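Local atomic coordinates of hypothetical 39.9 kDa protein (PDB entry 2GA8), a protein that acts as an ATP-dependent kinase of the P-loop type and could take part in assembling the endoplasmic reticulum membrane. Residues Cys26-Gly31 / Gly288-Tyr293; Lys51-Leu56 / Ser152-Gln157; Asp236-Gly241 / Thr250-Cys255. One frame throughout, in Å; residues are numbered along the deposited sequence.

In the fold
Contact 1 joins two neighbouring strands in the five-stranded parallel sheet, and its residue G31 opens the loop that by similarity binds ATP. Contact 2 reaches that sheet at one of its outermost strands, 156-160, packing helix 47-58 against the loop leading into it; its nearest atoms lie about 7 Å from contact 1. Contact 3 is the hairpin bordering a second, mixed sheet, nearest atoms about 10 Å from contact 1. Contacts 2 and 3 touch, Q157 NE2 lying 3.2 Å from C255 O in a probable hydrogen bond. The Y254 side chain is about 7 Å from that of S38, part of the ATP site inferred by similarity, and the C255 side chain about 2 Å from a mercury ion.

Contact 1: residues Cys26-Gly31 / Gly288-Tyr293; sequences CVILVG and GALLVY
C26 and L290, V27 and L291, I28 and V292, and L29 and Y293 pair in register as parallel strands, their axes 4.7 Å apart and 11° from exact alignment. Five backbone hydrogen bonds carry the pairing, from C26 N to A289 O at one end to V30 N and Y293 O at the other. Between them C26 and I28 each give and accept, as in a regular parallel pair: L291 N gives to C26 O, I28 N to L291 O, and Y293 N to I28 O at 2.8 Å.

Apolar packing divides between the two faces. On the face of V27, L29, L291 and Y293, V27 CG1 meets the tyrosine ring at its edge, in plane, 3.8 Å from Y293 CD2. L29 CD1 touches Y293 CB, also at 3.8 Å. On the other face CG of L290, anti to its backbone N (chi1 173°), leans toward strand 25-30, where CD1 lies 3.8 Å from I28 CG1 and 3.9 Å from C26 CB.

These are adjacent strands in the parallel core sheet of a P-loop protein, strand 25-30 leading into G31, which by similarity opens the ATP-binding loop. Strand 262-267 bonds the far edge of strand 25-30, and strand 347-351 flanks strand 290-296. Helix 4-17 packs on V27, L291 and Y293, while helix 275-285 lies against I28, L290 and V292.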
loop_
_atom_site.group_PDB
_atom_site.type_symbol
_atom_site.label_atom_id
_atom_site.label_comp_id
_atom_site.label_asym_id
_atom_site.label_seq_id
_atom_site.Cartn_x
_atom_site.Cartn_y
_atom_site.Cartn_z
ATOM N N CYS A 26 10.832 -0.128 -3.638
ATOM C CA CYS A 26 9.708 -0.050 -2.720
ATOM C C CYS A 26 10.159 0.363 -1.338
ATOM O O CYS A 26 11.277 0.072 -0.920
ATOM C CB CYS A 26 8.995 -1.402 -2.625
ATOM S SG CYS A 26 8.124 -1.901 -4.139
ATOM N N VAL A 27 9.271 1.050 -0.636
ATOM C CA VAL A 27 9.548 1.480 0.719
ATOM C C VAL A 27 8.373 1.041 1.569
ATOM O O VAL A 27 7.220 1.274 1.209
ATOM C CB VAL A 27 9.675 3.008 0.829
ATOM C CG1 VAL A 27 9.925 3.402 2.288
ATOM C CG2 VAL A 27 10.804 3.508 -0.067
ATOM N N ILE A 28 8.674 0.364 2.669
ATOM C CA ILE A 28 7.648 -0.068 3.607
ATOM C C ILE A 28 7.765 0.845 4.819
ATOM O O ILE A 28 8.859 1.046 5.347
ATOM C CB ILE A 28 7.853 -1.530 4.081
ATOM C CG1 ILE A 28 7.359 -2.505 3.005
ATOM C CG2 ILE A 28 7.087 -1.763 5.399
ATOM C CD1 ILE A 28 7.630 -3.973 3.335
ATOM N N LEU A 29 6.640 1.421 5.231
ATOM C CA LEU A 29 6.614 2.290 6.398
ATOM C C LEU A 29 5.501 1.765 7.300
ATOM O O LEU A 29 4.324 1.811 6.938
ATOM C CB LEU A 29 6.319 3.739 5.995
ATOM C CG LEU A 29 6.174 4.715 7.168
ATOM C CD1 LEU A 29 7.449 4.705 8.010
ATOM C CD2 LEU A 29 5.888 6.121 6.634
ATOM N N VAL A 30 5.886 1.252 8.463
ATOM C CA VAL A 30 4.931 0.711 9.422
ATOM C C VAL A 30 4.888 1.532 10.704
ATOM O O VAL A 30 5.913 2.008 11.191
ATOM C CB VAL A 30 5.285 -0.754 9.808
ATOM C CG1 VAL A 30 4.496 -1.184 11.046
ATOM C CG2 VAL A 30 4.975 -1.687 8.647
ATOM N N GLY A 31 3.687 1.680 11.243
ATOM C CA GLY A 31 3.513 2.410 12.483
ATOM C C GLY A 31 2.121 2.124 13.003
ATOM O O GLY A 31 1.217 1.838 12.216
ATOM N N GLY A 288 15.074 -7.131 -4.087
ATOM C CA GLY A 288 16.412 -6.605 -3.891
ATOM C C GLY A 288 16.396 -5.084 -3.917
ATOM O O GLY A 288 17.444 -4.431 -3.961
ATOM N N ALA A 289 15.197 -4.510 -3.891
ATOM C CA ALA A 289 15.052 -3.057 -3.920
ATOM C C ALA A 289 13.987 -2.607 -2.929
ATOM O O ALA A 289 12.971 -2.036 -3.314
ATOM C CB ALA A 289 14.688 -2.597 -5.332
ATOM N N LEU A 290 14.240 -2.865 -1.649
ATOM C CA LEU A 290 13.311 -2.503 -0.588
ATOM C C LEU A 290 13.975 -1.811 0.599
ATOM O O LEU A 290 15.034 -2.228 1.061
ATOM C CB LEU A 290 12.605 -3.760 -0.069
ATOM C CG LEU A 290 11.711 -3.568 1.161
ATOM C CD1 LEU A 290 10.451 -2.819 0.750
ATOM C CD2 LEU A 290 11.352 -4.918 1.765
ATOM N N LEU A 291 13.340 -0.746 1.080
ATOM C CA LEU A 291 13.798 -0.037 2.269
ATOM C C LEU A 291 12.639 -0.242 3.239
ATOM O O LEU A 291 11.478 -0.149 2.839
ATOM C CB LEU A 291 14.013 1.452 1.993
ATOM C CG LEU A 291 15.363 1.757 1.331
ATOM C CD1 LEU A 291 15.505 3.253 1.110
ATOM C CD2 LEU A 291 16.491 1.234 2.218
ATOM N N VAL A 292 12.954 -0.547 4.493
ATOM C CA VAL A 292 11.938 -0.800 5.509
ATOM C C VAL A 292 12.106 0.091 6.737
ATOM O O VAL A 292 13.181 0.138 7.333
ATOM C CB VAL A 292 11.988 -2.274 5.965
ATOM C CG1 VAL A 292 10.884 -2.552 6.982
ATOM C CG2 VAL A 292 11.847 -3.195 4.751
ATOM N N TYR A 293 11.032 0.788 7.105
ATOM C CA TYR A 293 11.035 1.680 8.264
ATOM C C TYR A 293 9.886 1.343 9.197
ATOM O O TYR A 293 8.769 1.052 8.758
ATOM C CB TYR A 293 10.892 3.135 7.824
ATOM C CG TYR A 293 12.017 3.604 6.936
ATOM C CD1 TYR A 293 13.284 3.864 7.461
ATOM C CD2 TYR A 293 11.829 3.746 5.564
ATOM C CE1 TYR A 293 14.338 4.252 6.637
ATOM C CE2 TYR A 293 12.874 4.129 4.729
ATOM C CZ TYR A 293 14.124 4.380 5.270
ATOM O OH TYR A 293 15.159 4.748 4.439
#

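Contact 2: residues Lys51-Leu56 / Ser152-Gln157; sequences KYHTFL and SINIAQ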
loop_
_atom_site.group_PDB
_atom_site.type_symbol
_atom_site.label_atom_id
_atom_site.label_comp_id
_atom_site.label_asym_id
_atom_site.label_seq_id
_atom_site.Cartn_x
_atom_site.Cartn_y
_atom_site.Cartn_z
ATOM N N LYS A 51 11.929 17.271 -6.097
ATOM C CA LYS A 51 13.315 17.230 -6.537
ATOM C C LYS A 51 13.363 16.866 -8.014
ATOM O O LYS A 51 14.149 17.430 -8.781
ATOM C CB LYS A 51 14.102 16.186 -5.743
ATOM C CG LYS A 51 14.406 16.569 -4.308
ATOM C CD LYS A 51 15.002 15.382 -3.563
ATOM C CE LYS A 51 15.523 15.775 -2.192
ATOM N NZ LYS A 51 16.680 16.711 -2.291
ATOM N N TYR A 52 12.520 15.919 -8.416
ATOM C CA TYR A 52 12.501 15.504 -9.809
ATOM C C TYR A 52 12.011 16.628 -10.718
ATOM O O TYR A 52 12.551 16.841 -11.802
ATOM C CB TYR A 52 11.609 14.275 -9.997
ATOM C CG TYR A 52 11.703 13.690 -11.387
ATOM C CD1 TYR A 52 12.922 13.237 -11.890
ATOM C CD2 TYR A 52 10.578 13.603 -12.209
ATOM C CE1 TYR A 52 13.024 12.713 -13.174
ATOM C CE2 TYR A 52 10.668 13.081 -13.500
ATOM C CZ TYR A 52 11.891 12.639 -13.972
ATOM O OH TYR A 52 11.986 12.123 -15.238
ATOM N N HIS A 53 10.987 17.348 -10.275
ATOM C CA HIS A 53 10.445 18.442 -11.073
ATOM C C HIS A 53 11.495 19.534 -11.250
ATOM O O HIS A 53 11.622 20.121 -12.326
ATOM C CB HIS A 53 9.186 18.997 -10.403
ATOM C CG HIS A 53 8.056 18.016 -10.343
ATOM N ND1 HIS A 53 7.050 18.090 -9.403
ATOM C CD2 HIS A 53 7.772 16.935 -11.110
ATOM C CE1 HIS A 53 6.197 17.098 -9.591
ATOM N NE2 HIS A 53 6.613 16.382 -10.620
ATOM N N THR A 54 12.255 19.793 -10.193
ATOM C CA THR A 54 13.306 20.800 -10.241
ATOM C C THR A 54 14.363 20.351 -11.247
ATOM O O THR A 54 14.920 21.159 -11.996
ATOM C CB THR A 54 13.958 20.980 -8.852
ATOM O OG1 THR A 54 12.975 21.452 -7.919
ATOM C CG2 THR A 54 15.111 21.975 -8.923
ATOM N N PHE A 55 14.641 19.053 -11.257
ATOM C CA PHE A 55 15.614 18.487 -12.180
ATOM C C PHE A 55 15.157 18.708 -13.625
ATOM O O PHE A 55 15.938 19.133 -14.479
ATOM C CB PHE A 55 15.771 16.988 -11.910
ATOM C CG PHE A 55 16.545 16.256 -12.968
ATOM C CD1 PHE A 55 17.932 16.340 -13.025
ATOM C CD2 PHE A 55 15.881 15.487 -13.922
ATOM C CE1 PHE A 55 18.653 15.668 -14.017
ATOM C CE2 PHE A 55 16.588 14.814 -14.915
ATOM C CZ PHE A 55 17.976 14.904 -14.961
ATOM N N LEU A 56 13.884 18.426 -13.890
ATOM C CA LEU A 56 13.331 18.580 -15.235
ATOM C C LEU A 56 13.378 20.019 -15.732
ATOM O O LEU A 56 13.452 20.257 -16.933
ATOM C CB LEU A 56 11.886 18.078 -15.276
ATOM C CG LEU A 56 11.694 16.582 -15.026
ATOM C CD1 LEU A 56 10.211 16.262 -15.033
ATOM C CD2 LEU A 56 12.435 15.766 -16.091
ATOM N N SER A 152 3.933 17.646 -14.092
ATOM C CA SER A 152 2.905 16.638 -14.320
ATOM C C SER A 152 3.424 15.215 -14.121
ATOM O O SER A 152 2.660 14.312 -13.784
ATOM C CB SER A 152 2.341 16.783 -15.734
ATOM O OG SER A 152 1.396 15.764 -16.012
ATOM N N ILE A 153 4.721 15.016 -14.328
ATOM C CA ILE A 153 5.309 13.693 -14.170
ATOM C C ILE A 153 5.835 13.472 -12.758
ATOM O O ILE A 153 6.726 14.187 -12.297
ATOM C CB ILE A 153 6.467 13.471 -15.168
ATOM C CG1 ILE A 153 5.941 13.550 -16.602
ATOM C CG2 ILE A 153 7.125 12.122 -14.921
ATOM C CD1 ILE A 153 4.896 12.504 -16.937
ATOM N N ASN A 154 5.272 12.481 -12.076
ATOM C CA ASN A 154 5.697 12.147 -10.725
ATOM C C ASN A 154 6.334 10.771 -10.727
ATOM O O ASN A 154 5.824 9.846 -11.360
ATOM C CB ASN A 154 4.507 12.172 -9.769
ATOM C CG ASN A 154 3.910 13.552 -9.638
ATOM O OD1 ASN A 154 4.625 14.520 -9.404
ATOM N ND2 ASN A 154 2.595 13.652 -9.792
ATOM N N ILE A 155 7.450 10.634 -10.023
ATOM C CA ILE A 155 8.132 9.353 -9.981
ATOM C C ILE A 155 7.874 8.586 -8.692
ATOM O O ILE A 155 8.250 7.424 -8.573
ATOM C CB ILE A 155 9.654 9.515 -10.178
ATOM C CG1 ILE A 155 10.231 10.484 -9.143
ATOM C CG2 ILE A 155 9.938 10.005 -11.599
ATOM C CD1 ILE A 155 11.755 10.510 -9.110
ATOM N N ALA A 156 7.232 9.233 -7.729
ATOM C CA ALA A 156 6.938 8.573 -6.461
ATOM C C ALA A 156 5.440 8.595 -6.198
ATOM O O ALA A 156 4.763 9.588 -6.468
ATOM C CB ALA A 156 7.686 9.265 -5.321
ATOM N N GLN A 157 4.927 7.489 -5.671
ATOM C CA GLN A 157 3.512 7.367 -5.355
ATOM C C GLN A 157 3.391 6.619 -4.037
ATOM O O GLN A 157 4.279 5.855 -3.677
ATOM C CB GLN A 157 2.791 6.588 -6.461
ATOM C CG GLN A 157 1.300 6.372 -6.233
ATOM C CD GLN A 157 0.529 7.669 -6.047
ATOM O OE1 GLN A 157 0.653 8.344 -5.022
ATOM N NE2 GLN A 157 -0.273 8.023 -7.047
#
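Y52 and I155 meet ring to methyl: I155 CG2 sits over one face of the tyrosine ring, 3.8 Å from its centroid and 18° off the normal, the geometry of a CH-pi contact. With I155 CG1 between the backbone N and the carbonyl carbon (chi1 56°), CG2 is anti to that carbon and reaches over the ring. The methyl is nearest the CD2 and CE2 side, while CD1 of the same isoleucine reaches back to Y52 CB at 3.9 Å, so both branches of I155 grip the aromatic side chain. I153 lies beside Y52, its CG2 3.9 Å from Y52 CE2, and its carbonyl oxygen comes to the ring edge in plane.

That same oxygen accepts a hydrogen bond from H53 NE2 at 2.8 Å, but the bond is bent, with 132° at the hydrogen. The acceptor lies near the imidazole plane, whereas the donor stands well above the carbonyl plane. N154 OD1 also approaches H53 NE2, at 3.0 Å.

Further out, L56 CG lies 3.9 Å above the opposite face of the Y52 ring, one helical turn on, so the ring is held between L56 and I155. The phenol is fixed at its tip by a hydrogen bond between Y52 OH and S227 OG, and F223 meets the ring edge-to-face. N49 OD1 receives the backbone N-H of A156. The contact thus seats helix 47-58 against the entry to edge strand 156-160, with helix 222-227 and strand 230-231 packing on Y52 and I155 and strand 262-267 pairing with strand 156-160.

Contact 3: residues Asp236-Gly241 / Thr250-Cys255; sequences DIFVPG and TPDQYC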
loop_
_atom_site.group_PDB
_atom_site.type_symbol
_atom_site.label_atom_id
_atom_site.label_comp_id
_atom_site.label_asym_id
_atom_site.label_seq_id
_atom_site.Cartn_x
_atom_site.Cartn_y
_atom_site.Cartn_z
ATOM N N ASP A 236 -0.754 0.979 -16.303
ATOM C CA ASP A 236 -1.199 1.763 -15.160
ATOM C C ASP A 236 -1.870 0.797 -14.194
ATOM O O ASP A 236 -2.648 -0.060 -14.607
ATOM C CB ASP A 236 -2.220 2.831 -15.575
ATOM C CG ASP A 236 -1.589 4.004 -16.303
ATOM O OD1 ASP A 236 -0.350 4.136 -16.272
ATOM O OD2 ASP A 236 -2.343 4.808 -16.893
ATOM N N ILE A 237 -1.558 0.934 -12.912
ATOM C CA ILE A 237 -2.149 0.083 -11.888
ATOM C C ILE A 237 -2.914 1.000 -10.951
ATOM O O ILE A 237 -2.337 1.921 -10.379
ATOM C CB ILE A 237 -1.065 -0.660 -11.088
ATOM C CG1 ILE A 237 -0.240 -1.535 -12.030
ATOM C CG2 ILE A 237 -1.713 -1.515 -9.997
ATOM C CD1 ILE A 237 1.009 -2.108 -11.389
ATOM N N PHE A 238 -4.212 0.752 -10.807
ATOM C CA PHE A 238 -5.061 1.559 -9.939
ATOM C C PHE A 238 -5.369 0.822 -8.648
ATOM O O PHE A 238 -5.824 -0.317 -8.668
ATOM C CB PHE A 238 -6.356 1.905 -10.667
ATOM C CG PHE A 238 -6.147 2.796 -11.849
ATOM C CD1 PHE A 238 -6.057 4.171 -11.686
ATOM C CD2 PHE A 238 -5.973 2.254 -13.120
ATOM C CE1 PHE A 238 -5.792 5.001 -12.774
ATOM C CE2 PHE A 238 -5.708 3.076 -14.214
ATOM C CZ PHE A 238 -5.617 4.447 -14.040
ATOM N N VAL A 239 -5.118 1.483 -7.527
ATOM C CA VAL A 239 -5.358 0.865 -6.236
ATOM C C VAL A 239 -6.413 1.630 -5.451
ATOM O O VAL A 239 -6.495 2.860 -5.523
ATOM C CB VAL A 239 -4.042 0.763 -5.417
ATOM C CG1 VAL A 239 -2.993 -0.000 -6.222
ATOM C CG2 VAL A 239 -3.525 2.136 -5.074
ATOM N N PRO A 240 -7.245 0.903 -4.693
ATOM C CA PRO A 240 -8.304 1.526 -3.896
ATOM C C PRO A 240 -7.793 2.436 -2.790
ATOM O O PRO A 240 -6.649 2.326 -2.343
ATOM C CB PRO A 240 -9.070 0.325 -3.350
ATOM C CG PRO A 240 -7.981 -0.700 -3.177
ATOM C CD PRO A 240 -7.205 -0.552 -4.468
ATOM N N GLY A 241 -8.665 3.340 -2.357
ATOM C CA GLY A 241 -8.335 4.261 -1.289
ATOM C C GLY A 241 -9.450 4.143 -0.271
ATOM O O GLY A 241 -10.415 3.417 -0.499
ATOM N N THR A 250 -12.802 3.033 -1.573
ATOM C CA THR A 250 -13.276 3.576 -2.838
ATOM C C THR A 250 -12.254 3.247 -3.929
ATOM O O THR A 250 -11.050 3.223 -3.680
ATOM C CB THR A 250 -13.489 5.104 -2.739
ATOM O OG1 THR A 250 -13.948 5.609 -3.999
ATOM C CG2 THR A 250 -12.202 5.803 -2.344
ATOM N N PRO A 251 -12.730 2.988 -5.156
ATOM C CA PRO A 251 -11.904 2.643 -6.316
ATOM C C PRO A 251 -10.911 3.661 -6.864
ATOM O O PRO A 251 -11.071 4.874 -6.718
ATOM C CB PRO A 251 -12.942 2.250 -7.364
ATOM C CG PRO A 251 -14.073 3.166 -7.045
ATOM C CD PRO A 251 -14.152 3.053 -5.538
ATOM N N ASP A 252 -9.881 3.117 -7.506
ATOM C CA ASP A 252 -8.815 3.867 -8.160
ATOM C C ASP A 252 -8.430 5.221 -7.571
ATOM O O ASP A 252 -8.476 6.236 -8.267
ATOM C CB ASP A 252 -9.176 4.052 -9.635
ATOM C CG ASP A 252 -9.853 2.833 -10.220
ATOM O OD1 ASP A 252 -9.386 1.704 -9.954
ATOM O OD2 ASP A 252 -10.851 3.000 -10.953
ATOM N N GLN A 253 -8.027 5.241 -6.307
ATOM C CA GLN A 253 -7.632 6.490 -5.666
ATOM C C GLN A 253 -6.158 6.784 -5.887
ATOM O O GLN A 253 -5.721 7.934 -5.802
ATOM C CB GLN A 253 -7.929 6.433 -4.167
ATOM C CG GLN A 253 -9.408 6.374 -3.860
ATOM C CD GLN A 253 -10.129 7.650 -4.255
ATOM O OE1 GLN A 253 -11.309 7.627 -4.602
ATOM N NE2 GLN A 253 -9.424 8.773 -4.191
ATOM N N TYR A 254 -5.388 5.741 -6.174
ATOM C CA TYR A 254 -3.966 5.909 -6.403
ATOM C C TYR A 254 -3.568 5.178 -7.673
ATOM O O TYR A 254 -3.906 4.012 -7.858
ATOM C CB TYR A 254 -3.175 5.363 -5.213
ATOM C CG TYR A 254 -3.619 5.944 -3.891
ATOM C CD1 TYR A 254 -3.153 7.184 -3.459
ATOM C CD2 TYR A 254 -4.544 5.270 -3.091
ATOM C CE1 TYR A 254 -3.598 7.740 -2.259
ATOM C CE2 TYR A 254 -4.995 5.814 -1.901
ATOM C CZ TYR A 254 -4.520 7.049 -1.490
ATOM O OH TYR A 254 -4.972 7.590 -0.309
ATOM N N CYS A 255 -2.873 5.878 -8.560
ATOM C CA CYS A 255 -2.421 5.267 -9.794
ATOM C C CYS A 255 -0.914 5.094 -9.789
ATOM O O CYS A 255 -0.170 6.040 -9.523
ATOM C CB CYS A 255 -2.790 6.114 -11.010
ATOM S SG CYS A 255 -2.077 5.432 -12.538
#
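A classic beta bulge interrupts the antiparallel hairpin of strands 237-243 and 248-256, with Q253 and Y254 both facing V239. V239 O accepts two backbone bonds, from Q253 N at 2.9 Å (bent, 134° at the hydrogen) and from Y254 N at 3.2 Å. V239 N returns a bond to Y254 O, and beyond the bulge G241 and T250 form a second hydrogen-bonded pair. The register shifts by two between V239 and G241 because the chain also turns a corner at P251 and D252, the latter with positive phi.

On one face F238 pairs with C255. C255 SG, anti to its backbone N (chi1 174°), is set beside the F238 ring, 4.2 Å from the centroid in an oblique sulfur-aromatic contact. The C255 side chain also lies about 2 Å from a mercury ion. D252 CB rests 3.7 Å from F238 CD1. An alanine in place of F238 would probably leave C255 SG without its aromatic partner and open a gap between C255 and D252.

On the other face V239 and Y254 cross at about a right angle, V239 CG2 only 3.2 Å from Y254 CB, a tight fit. Y254 CE2 comes 3.7 Å from G241 CA, and Y254 packs on I158 and P160 of strand 156-160. Two residues opposite one, sharing a single carbonyl, mark the classic bulge, here within the border strand of the mixed sheet.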